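Local coordinates for putative pectin lyase (Geobacillus virus E2, PDB 7CHU), which forms the trimeric tailspike of a deep-sea thermophilic bacteriophage and, with a pectate-lyase-like fold, probably recognises or cleaves host surface polysaccharide, at residues N183-I194 against Y206-V217; T314-Y322 against N336-Y344. All coordinates share one frame; numbering follows the deposited sequence.

Interaction 1 (N183-I194 against Y206-V217); sequences NNDCIGVSLKKI and YCANHGLYIEEV
Glu215 OE2 has two donors: Tyr213 OH, 2.8 Å away on its anti side, which ties the glutamate to its own strand, and a water that accepts from Lys192 NZ across the contact. Lys192 and Glu215 run alongside each other, and the same NZ lies 3.3 Å from Glu215 OE1 in a looser salt bridge. Ser190 OG sits at the edge of the Tyr213 ring, 3.5 Å from CD2. One residue on, Glu216 OE1 takes the ammonium of Lys193, with NZ 2.8 Å away on the syn side of the carboxylate and 29° out of its plane. Lys193 is extended until its last torsion (chi4 -68°), where the bend turns NZ onto the glutamate. Arg168 pairs with the other oxygen, so two cations hold the carboxylate and probably stabilise its negative charge. The opposite face of the strands is apolar: Leu212 CD1 packs against Val189 CB at 3.8 Å and also meets Leu191, while Val217 CG2 lies against Leu191 CB. At the other end Asp185 OD1 receives Asn209 ND2 on its syn lone pair, at 2.9 Å. Carboxylate and amide are only 12° from coplanar, and the amide OD1 turns back to the backbone N of His210, which fixes its rotation. Between these ends, Gly188 marks a corner; its CA lies 3.5 Å from Cys207 SG, so the turn is closely filled. Strands 189-192 and 212-215 run parallel: N of Val189, Leu191 and Lys193 donate to O of Gly211, Tyr213 and Glu215, while N of Tyr213 and Glu215 donate to O of Val189 and Leu191. In-register parallel strands with corners at matching levels are the signature of successive coils in a parallel beta-helix, the fold of the pectate-lyase-like family.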
loop_
_atom_site.group_PDB
_atom_site.type_symbol
_atom_site.label_atom_id
_atom_site.label_comp_id
_atom_site.label_asym_id
_atom_site.label_seq_id
_atom_site.Cartn_x
_atom_site.Cartn_y
_atom_site.Cartn_z
ATOM N N ASN A 183 18.001 27.044 1.895
ATOM C CA ASN A 183 18.951 27.026 0.780
ATOM C C ASN A 183 20.394 27.102 1.246
ATOM O O ASN A 183 21.295 27.345 0.438
ATOM C CB ASN A 183 18.657 28.144 -0.221
ATOM C CG ASN A 183 17.311 27.963 -0.892
ATOM O OD1 ASN A 183 16.481 28.868 -0.907
ATOM N ND2 ASN A 183 17.075 26.771 -1.405
ATOM N N ASN A 184 20.636 26.869 2.531
ATOM C CA ASN A 184 21.994 26.808 3.039
ATOM C C ASN A 184 22.627 25.444 2.774
ATOM O O ASN A 184 21.942 24.449 2.513
ATOM C CB ASN A 184 22.014 27.115 4.531
ATOM C CG ASN A 184 21.599 28.537 4.821
ATOM O OD1 ASN A 184 20.734 28.802 5.658
ATOM N ND2 ASN A 184 22.198 29.460 4.113
ATOM N N ASP A 185 23.958 25.406 2.852
ATOM C CA ASP A 185 24.704 24.154 2.676
ATOM C C ASP A 185 24.677 23.364 3.981
ATOM O O ASP A 185 25.622 23.375 4.783
ATOM C CB ASP A 185 26.132 24.420 2.221
ATOM C CG ASP A 185 26.895 23.143 1.934
ATOM O OD1 ASP A 185 26.305 22.032 1.980
ATOM O OD2 ASP A 185 28.104 23.251 1.663
ATOM N N CYS A 186 23.560 22.662 4.187
ATOM C CA CYS A 186 23.358 21.774 5.326
ATOM C C CYS A 186 22.607 20.538 4.850
ATOM O O CYS A 186 21.912 20.576 3.833
ATOM C CB CYS A 186 22.603 22.462 6.473
ATOM S SG CYS A 186 20.887 22.909 6.054
ATOM N N ILE A 187 22.790 19.426 5.564
ATOM C CA ILE A 187 21.951 18.242 5.426
ATOM C C ILE A 187 20.739 18.435 6.338
ATOM O O ILE A 187 20.873 18.961 7.439
ATOM C CB ILE A 187 22.741 16.969 5.792
ATOM C CG1 ILE A 187 23.901 16.753 4.797
ATOM C CG2 ILE A 187 21.798 15.727 5.869
ATOM C CD1 ILE A 187 24.978 15.806 5.312
ATOM N N GLY A 188 19.553 18.049 5.881
ATOM C CA GLY A 188 18.400 18.216 6.744
ATOM C C GLY A 188 18.452 17.259 7.906
ATOM O O GLY A 188 18.471 17.667 9.071
ATOM N N VAL A 189 18.498 15.968 7.597
ATOM C CA VAL A 189 18.502 14.914 8.603
ATOM C C VAL A 189 19.520 13.886 8.162
ATOM O O VAL A 189 19.520 13.474 6.993
ATOM C CB VAL A 189 17.117 14.244 8.759
ATOM C CG1 VAL A 189 17.201 13.037 9.701
ATOM C CG2 VAL A 189 16.069 15.253 9.210
ATOM N N SER A 190 20.374 13.467 9.085
ATOM C CA SER A 190 21.355 12.419 8.847
ATOM C C SER A 190 21.067 11.234 9.746
ATOM O O SER A 190 20.940 11.400 10.966
ATOM C CB SER A 190 22.773 12.927 9.109
ATOM O OG SER A 190 23.728 11.955 8.736
ATOM N N LEU A 191 21.027 10.038 9.149
ATOM C CA LEU A 191 20.766 8.781 9.844
ATOM C C LEU A 191 21.917 7.820 9.575
ATOM O O LEU A 191 22.287 7.604 8.415
ATOM C CB LEU A 191 19.430 8.141 9.390
ATOM C CG LEU A 191 18.143 8.984 9.376
ATOM C CD1 LEU A 191 16.906 8.130 8.955
ATOM C CD2 LEU A 191 17.880 9.639 10.733
ATOM N N LYS A 192 22.487 7.240 10.633
ATOM C CA LYS A 192 23.621 6.344 10.448
ATOM C C LYS A 192 23.613 5.277 11.526
ATOM O O LYS A 192 23.502 5.610 12.709
ATOM C CB LYS A 192 24.955 7.107 10.497
ATOM C CG LYS A 192 26.187 6.201 10.361
ATOM C CD LYS A 192 27.443 7.020 10.138
ATOM C CE LYS A 192 28.662 6.125 10.015
ATOM N NZ LYS A 192 29.866 6.918 9.587
ATOM N N LYS A 193 23.741 4.017 11.109
ATOM C CA LYS A 193 23.833 2.867 12.017
ATOM C C LYS A 193 22.618 2.800 12.940
ATOM O O LYS A 193 22.718 2.589 14.155
ATOM C CB LYS A 193 25.147 2.886 12.800
ATOM C CG LYS A 193 26.336 2.462 11.934
ATOM C CD LYS A 193 27.647 2.547 12.727
ATOM C CE LYS A 193 28.859 2.306 11.845
ATOM N NZ LYS A 193 28.895 0.904 11.385
ATOM N N ILE A 194 21.448 2.987 12.338
ATOM C CA ILE A 194 20.179 3.021 13.047
ATOM C C ILE A 194 19.422 1.747 12.712
ATOM O O ILE A 194 19.480 1.265 11.575
ATOM C CB ILE A 194 19.365 4.266 12.647
ATOM C CG1 ILE A 194 19.995 5.532 13.211
ATOM C CG2 ILE A 194 17.902 4.143 13.039
ATOM C CD1 ILE A 194 19.244 6.771 12.719
ATOM N N TYR A 206 14.582 22.551 1.090
ATOM C CA TYR A 206 15.484 23.683 0.860
ATOM C C TYR A 206 16.849 23.489 1.514
ATOM O O TYR A 206 17.483 24.459 1.948
ATOM C CB TYR A 206 14.858 25.000 1.322
ATOM C CG TYR A 206 13.551 25.305 0.639
ATOM C CD1 TYR A 206 13.524 25.749 -0.676
ATOM C CD2 TYR A 206 12.344 25.145 1.309
ATOM C CE1 TYR A 206 12.327 26.032 -1.312
ATOM C CE2 TYR A 206 11.134 25.409 0.673
ATOM C CZ TYR A 206 11.136 25.852 -0.638
ATOM O OH TYR A 206 9.946 26.133 -1.267
ATOM N N CYS A 207 17.316 22.242 1.580
ATOM C CA CYS A 207 18.669 21.950 2.054
ATOM C C CYS A 207 19.573 21.813 0.831
ATOM O O CYS A 207 19.297 21.001 -0.051
ATOM C CB CYS A 207 18.693 20.665 2.876
ATOM S SG CYS A 207 17.698 20.726 4.351
ATOM N N ALA A 208 20.660 22.578 0.784
ATOM C CA ALA A 208 21.508 22.538 -0.409
ATOM C C ALA A 208 22.521 21.392 -0.385
ATOM O O ALA A 208 23.156 21.107 -1.412
ATOM C CB ALA A 208 22.208 23.885 -0.594
ATOM N N ASN A 209 22.680 20.719 0.744
ATOM C CA ASN A 209 23.372 19.440 0.787
ATOM C C ASN A 209 22.304 18.351 0.623
ATOM O O ASN A 209 21.212 18.631 0.125
ATOM C CB ASN A 209 24.190 19.343 2.078
ATOM C CG ASN A 209 25.457 18.525 1.921
ATOM O OD1 ASN A 209 25.403 17.305 1.777
ATOM N ND2 ASN A 209 26.609 19.190 1.997
ATOM N N HIS A 210 22.593 17.105 0.991
ATOM C CA HIS A 210 21.565 16.073 0.932
ATOM C C HIS A 210 20.379 16.489 1.800
ATOM O O HIS A 210 20.551 17.148 2.832
ATOM C CB HIS A 210 22.102 14.730 1.435
ATOM C CG HIS A 210 23.280 14.195 0.678
ATOM N ND1 HIS A 210 23.289 14.031 -0.698
ATOM C CD2 HIS A 210 24.470 13.723 1.121
ATOM C CE1 HIS A 210 24.442 13.499 -1.060
ATOM N NE2 HIS A 210 25.170 13.292 0.024
ATOM N N GLY A 211 19.174 16.127 1.375
ATOM C CA GLY A 211 18.006 16.410 2.194
ATOM C C GLY A 211 17.993 15.458 3.367
ATOM O O GLY A 211 18.002 15.869 4.527
ATOM N N LEU A 212 17.989 14.169 3.057
ATOM C CA LEU A 212 18.026 13.101 4.044
ATOM C C LEU A 212 19.199 12.203 3.666
ATOM O O LEU A 212 19.235 11.660 2.559
ATOM C CB LEU A 212 16.695 12.339 4.058
ATOM C CG LEU A 212 16.525 11.061 4.871
ATOM C CD1 LEU A 212 16.642 11.395 6.362
ATOM C CD2 LEU A 212 15.169 10.419 4.560
ATOM N N TYR A 213 20.189 12.110 4.538
ATOM C CA TYR A 213 21.348 11.250 4.320
ATOM C C TYR A 213 21.197 10.011 5.184
ATOM O O TYR A 213 20.860 10.112 6.376
ATOM C CB TYR A 213 22.656 11.981 4.650
ATOM C CG TYR A 213 23.882 11.095 4.502
ATOM C CD1 TYR A 213 24.414 10.811 3.241
ATOM C CD2 TYR A 213 24.486 10.532 5.606
ATOM C CE1 TYR A 213 25.512 9.993 3.106
ATOM C CE2 TYR A 213 25.593 9.700 5.477
ATOM C CZ TYR A 213 26.097 9.443 4.225
ATOM O OH TYR A 213 27.189 8.622 4.090
ATOM N N ILE A 214 21.428 8.849 4.588
ATOM C CA ILE A 214 21.136 7.562 5.213
ATOM C C ILE A 214 22.326 6.649 4.949
ATOM O O ILE A 214 22.671 6.399 3.791
ATOM C CB ILE A 214 19.829 6.941 4.661
ATOM C CG1 ILE A 214 18.621 7.822 5.027
ATOM C CG2 ILE A 214 19.608 5.511 5.170
ATOM C CD1 ILE A 214 17.289 7.347 4.377
ATOM N N GLU A 215 22.965 6.159 6.011
ATOM C CA GLU A 215 24.133 5.296 5.875
ATOM C C GLU A 215 23.998 4.122 6.827
ATOM O O GLU A 215 23.894 4.321 8.038
ATOM C CB GLU A 215 25.433 6.051 6.170
ATOM C CG GLU A 215 26.646 5.124 6.121
ATOM C CD GLU A 215 27.967 5.837 6.475
ATOM O OE1 GLU A 215 28.888 5.167 6.987
ATOM O OE2 GLU A 215 28.081 7.059 6.230
ATOM N N GLU A 216 23.992 2.914 6.279
ATOM C CA GLU A 216 23.888 1.680 7.046
ATOM C C GLU A 216 22.709 1.709 8.018
ATOM O O GLU A 216 22.856 1.513 9.226
ATOM C CB GLU A 216 25.203 1.383 7.778
ATOM C CG GLU A 216 25.340 -0.104 8.115
ATOM C CD GLU A 216 26.426 -0.377 9.149
ATOM O OE1 GLU A 216 27.528 0.240 9.041
ATOM O OE2 GLU A 216 26.177 -1.205 10.066
ATOM N N VAL A 217 21.513 1.928 7.473
ATOM C CA VAL A 217 20.294 1.992 8.276
ATOM C C VAL A 217 19.437 0.777 7.950
ATOM O O VAL A 217 19.244 0.445 6.773
ATOM C CB VAL A 217 19.525 3.302 8.048
ATOM C CG1 VAL A 217 18.151 3.232 8.719
ATOM C CG2 VAL A 217 20.336 4.468 8.604
HETATM O O HOH W 1 29.595 8.935 7.411
#

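Interaction 2 (T314-Y322 against N336-Y344)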
loop_
_atom_site.group_PDB
_atom_site.type_symbol
_atom_site.label_atom_id
_atom_site.label_comp_id
_atom_site.label_asym_id
_atom_site.label_seq_id
_atom_site.Cartn_x
_atom_site.Cartn_y
_atom_site.Cartn_z
ATOM N N THR A 314 14.945 -4.057 -4.683
ATOM C CA THR A 314 14.157 -2.896 -4.311
ATOM C C THR A 314 12.737 -3.070 -4.830
ATOM O O THR A 314 12.525 -3.606 -5.927
ATOM C CB THR A 314 14.780 -1.618 -4.891
ATOM O OG1 THR A 314 16.190 -1.624 -4.631
ATOM C CG2 THR A 314 14.154 -0.355 -4.289
ATOM N N TYR A 315 11.769 -2.606 -4.058
ATOM C CA TYR A 315 10.363 -2.726 -4.433
ATOM C C TYR A 315 9.844 -1.325 -4.728
ATOM O O TYR A 315 9.745 -0.497 -3.818
ATOM C CB TYR A 315 9.539 -3.369 -3.319
ATOM C CG TYR A 315 10.042 -4.702 -2.780
ATOM C CD1 TYR A 315 11.209 -4.766 -2.029
ATOM C CD2 TYR A 315 9.318 -5.885 -2.983
ATOM C CE1 TYR A 315 11.650 -5.961 -1.496
ATOM C CE2 TYR A 315 9.749 -7.093 -2.458
ATOM C CZ TYR A 315 10.929 -7.119 -1.708
ATOM O OH TYR A 315 11.373 -8.297 -1.158
ATOM N N VAL A 316 9.545 -1.047 -5.989
ATOM C CA VAL A 316 8.974 0.240 -6.364
ATOM C C VAL A 316 7.523 -0.028 -6.762
ATOM O O VAL A 316 7.228 -0.375 -7.917
ATOM C CB VAL A 316 9.778 0.916 -7.489
ATOM C CG1 VAL A 316 9.257 2.311 -7.767
ATOM C CG2 VAL A 316 11.302 0.949 -7.133
ATOM N N MET A 317 6.617 0.132 -5.793
ATOM C CA MET A 317 5.230 -0.296 -5.900
ATOM C C MET A 317 4.308 0.901 -6.082
ATOM O O MET A 317 4.268 1.800 -5.233
ATOM C CB MET A 317 4.806 -1.092 -4.665
ATOM C CG MET A 317 5.756 -2.215 -4.291
ATOM S SD MET A 317 5.859 -3.514 -5.549
ATOM C CE MET A 317 4.175 -4.151 -5.539
ATOM N N ASN A 318 3.536 0.874 -7.165
ATOM C CA ASN A 318 2.526 1.888 -7.481
ATOM C C ASN A 318 3.050 3.299 -7.191
ATOM O O ASN A 318 2.471 4.084 -6.438
ATOM C CB ASN A 318 1.176 1.605 -6.768
ATOM C CG ASN A 318 1.322 1.093 -5.324
ATOM O OD1 ASN A 318 1.737 -0.055 -5.075
ATOM N ND2 ASN A 318 0.935 1.931 -4.366
ATOM N N CYS A 319 4.182 3.615 -7.812
ATOM C CA CYS A 319 4.742 4.947 -7.679
ATOM C C CYS A 319 4.477 5.762 -8.931
ATOM O O CYS A 319 4.268 5.229 -10.031
ATOM C CB CYS A 319 6.246 4.914 -7.365
ATOM S SG CYS A 319 6.666 4.136 -5.771
ATOM N N TYR A 320 4.498 7.074 -8.737
ATOM C CA TYR A 320 4.175 8.065 -9.751
ATOM C C TYR A 320 5.450 8.820 -10.122
ATOM O O TYR A 320 6.108 9.403 -9.247
ATOM C CB TYR A 320 3.106 9.018 -9.209
ATOM C CG TYR A 320 2.981 10.353 -9.924
ATOM C CD1 TYR A 320 2.661 10.432 -11.280
ATOM C CD2 TYR A 320 3.168 11.537 -9.225
ATOM C CE1 TYR A 320 2.538 11.661 -11.918
ATOM C CE2 TYR A 320 3.051 12.750 -9.837
ATOM C CZ TYR A 320 2.741 12.812 -11.174
ATOM O OH TYR A 320 2.647 14.054 -11.729
ATOM N N PHE A 321 5.805 8.791 -11.407
ATOM C CA PHE A 321 6.982 9.471 -11.933
ATOM C C PHE A 321 6.544 10.480 -12.981
ATOM O O PHE A 321 5.779 10.130 -13.890
ATOM C CB PHE A 321 7.955 8.474 -12.574
ATOM C CG PHE A 321 8.649 7.576 -11.581
ATOM C CD1 PHE A 321 8.021 6.415 -11.114
ATOM C CD2 PHE A 321 9.924 7.892 -11.120
ATOM C CE1 PHE A 321 8.651 5.586 -10.185
ATOM C CE2 PHE A 321 10.575 7.063 -10.194
ATOM C CZ PHE A 321 9.947 5.909 -9.736
ATOM N N TYR A 322 7.048 11.712 -12.882
ATOM C CA TYR A 322 6.663 12.741 -13.843
ATOM C C TYR A 322 7.795 13.741 -14.040
ATOM O O TYR A 322 8.395 14.199 -13.062
ATOM C CB TYR A 322 5.383 13.459 -13.381
ATOM C CG TYR A 322 5.128 14.768 -14.084
ATOM C CD1 TYR A 322 4.776 14.797 -15.419
ATOM C CD2 TYR A 322 5.269 15.969 -13.415
ATOM C CE1 TYR A 322 4.555 15.998 -16.067
ATOM C CE2 TYR A 322 5.052 17.165 -14.042
ATOM C CZ TYR A 322 4.686 17.178 -15.367
ATOM O OH TYR A 322 4.486 18.382 -15.993
ATOM N N ASN A 336 15.250 -6.034 -8.758
ATOM C CA ASN A 336 14.358 -4.977 -8.355
ATOM C C ASN A 336 13.007 -5.180 -9.025
ATOM O O ASN A 336 12.889 -5.868 -10.056
ATOM C CB ASN A 336 14.971 -3.626 -8.678
ATOM C CG ASN A 336 16.347 -3.465 -8.046
ATOM O OD1 ASN A 336 16.459 -3.330 -6.821
ATOM N ND2 ASN A 336 17.398 -3.538 -8.862
ATOM N N LYS A 337 11.979 -4.598 -8.413
ATOM C CA LYS A 337 10.595 -4.791 -8.837
ATOM C C LYS A 337 9.934 -3.435 -9.040
ATOM O O LYS A 337 9.820 -2.640 -8.096
ATOM C CB LYS A 337 9.838 -5.627 -7.806
ATOM C CG LYS A 337 10.408 -7.041 -7.731
ATOM C CD LYS A 337 9.942 -7.794 -6.513
ATOM C CE LYS A 337 10.591 -9.198 -6.454
ATOM N NZ LYS A 337 12.096 -9.154 -6.447
ATOM N N ILE A 338 9.517 -3.179 -10.273
ATOM C CA ILE A 338 8.841 -1.959 -10.694
ATOM C C ILE A 338 7.433 -2.402 -11.079
ATOM O O ILE A 338 7.212 -2.965 -12.159
ATOM C CB ILE A 338 9.557 -1.265 -11.864
ATOM C CG1 ILE A 338 11.101 -1.272 -11.707
ATOM C CG2 ILE A 338 8.996 0.153 -12.097
ATOM C CD1 ILE A 338 11.578 -0.432 -10.593
ATOM N N ILE A 339 6.477 -2.220 -10.174
ATOM C CA ILE A 339 5.161 -2.845 -10.296
ATOM C C ILE A 339 4.090 -1.777 -10.153
ATOM O O ILE A 339 4.027 -1.090 -9.122
ATOM C CB ILE A 339 4.963 -3.950 -9.241
ATOM C CG1 ILE A 339 5.869 -5.153 -9.543
ATOM C CG2 ILE A 339 3.485 -4.364 -9.159
ATOM C CD1 ILE A 339 5.729 -6.274 -8.536
ATOM N N GLY A 340 3.217 -1.671 -11.158
ATOM C CA GLY A 340 2.104 -0.748 -11.092
ATOM C C GLY A 340 2.490 0.713 -11.115
ATOM O O GLY A 340 1.727 1.548 -10.631
ATOM N N CYS A 341 3.657 1.058 -11.651
ATOM C CA CYS A 341 4.048 2.456 -11.657
ATOM C C CYS A 341 3.570 3.133 -12.932
ATOM O O CYS A 341 3.354 2.495 -13.964
ATOM C CB CYS A 341 5.576 2.602 -11.525
ATOM S SG CYS A 341 6.198 1.820 -9.999
ATOM N N ASP A 342 3.491 4.450 -12.880
ATOM C CA ASP A 342 3.184 5.211 -14.075
ATOM C C ASP A 342 4.253 6.269 -14.279
ATOM O O ASP A 342 4.689 6.918 -13.321
ATOM C CB ASP A 342 1.811 5.850 -13.998
ATOM C CG ASP A 342 1.300 6.268 -15.370
ATOM O OD1 ASP A 342 1.565 7.442 -15.717
ATOM O OD2 ASP A 342 0.666 5.427 -16.084
ATOM N N PHE A 343 4.636 6.454 -15.541
ATOM C CA PHE A 343 5.742 7.306 -15.954
ATOM C C PHE A 343 5.244 8.288 -17.001
ATOM O O PHE A 343 4.637 7.874 -17.995
ATOM C CB PHE A 343 6.877 6.473 -16.562
ATOM C CG PHE A 343 7.365 5.360 -15.687
ATOM C CD1 PHE A 343 8.413 5.589 -14.782
ATOM C CD2 PHE A 343 6.829 4.080 -15.800
ATOM C CE1 PHE A 343 8.910 4.558 -13.978
ATOM C CE2 PHE A 343 7.293 3.031 -15.003
ATOM C CZ PHE A 343 8.347 3.265 -14.079
ATOM N N TYR A 344 5.496 9.574 -16.797
ATOM C CA TYR A 344 5.043 10.576 -17.758
ATOM C C TYR A 344 6.140 11.607 -18.008
ATOM O O TYR A 344 6.394 12.468 -17.161
ATOM C CB TYR A 344 3.758 11.256 -17.282
ATOM C CG TYR A 344 3.098 12.078 -18.356
ATOM C CD1 TYR A 344 2.245 11.487 -19.291
ATOM C CD2 TYR A 344 3.329 13.442 -18.443
ATOM C CE1 TYR A 344 1.635 12.250 -20.280
ATOM C CE2 TYR A 344 2.727 14.207 -19.426
ATOM C CZ TYR A 344 1.878 13.604 -20.337
ATOM O OH TYR A 344 1.291 14.352 -21.330
HETATM O O HOH W 2 2.787 9.354 -14.296
#
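Two neighbouring coils of a parallel beta-helix meet here, each contributing two short strands around a corner: 315-317 beside 337-339, then 320-322 beside 342-344. At the start Asn336 OD1 is gripped twice by Thr314, from the backbone N at 2.7 Å and from OG1 at 2.8 Å, while its ND2 is held by Gly311. Thr314 OG1 can join because it lies beside its own backbone N (chi1 -47°). On the inward side Val316 CG2 packs on Ile338 CD1. Phe321 and Phe343 follow, near parallel with planes 23° apart but displaced so far that the rings barely overlap; Phe343 CE1 lies over one face of the Phe321 ring, 3.5 Å from CD1, and Phe289 stacks on Phe321 and extends the row. At the corner Cys341 SG accepts the backbone N of Cys319 at 3.5 Å, a straight bond (163°) in the interior. On the other side Met317 curls through two bends to bring CE 3.7 Å from Ile339 CG2. Tyr322 and Tyr344 lie alongside, CD1 to CD2 3.6 Å, meeting at their ring edges. A water donates to both Phe321 O and Asp342 OD1. Asp342 makes salt bridges to Arg335 and Lys337 of a second subunit, and Lys337 in turn reaches Asp342 of the third. The chemistry thus divides by side: aliphatic and aromatic side chains pack in the core of the coil, whereas the side carrying Lys337 and Asp342 places buried opposite charges between subunits, where pairing would offset their desolvation and bind the trimer.

In the fold
Interaction 1 comes first along the chain, and interaction 2 lies wholly beyond it; both pair consecutive coils of one elongated beta-helix. Their centres lie 24 Å apart, with about 12 Å between nearest atoms, so they do not touch. They also sit on different sides of the coil: strands 187-195 and 212-215 belong to the run of parallel pairs that continues through 240-243, 268-271 and 307-309, whereas 315-317 and 320-324 belong to the run that passes through 283-285 and 288-290. No other chain touches 183-194 or 206-217, while 314-322 and 336-344 meet both neighbouring subunits. One contact therefore extends the helix within its chain; the other also joins the trimer.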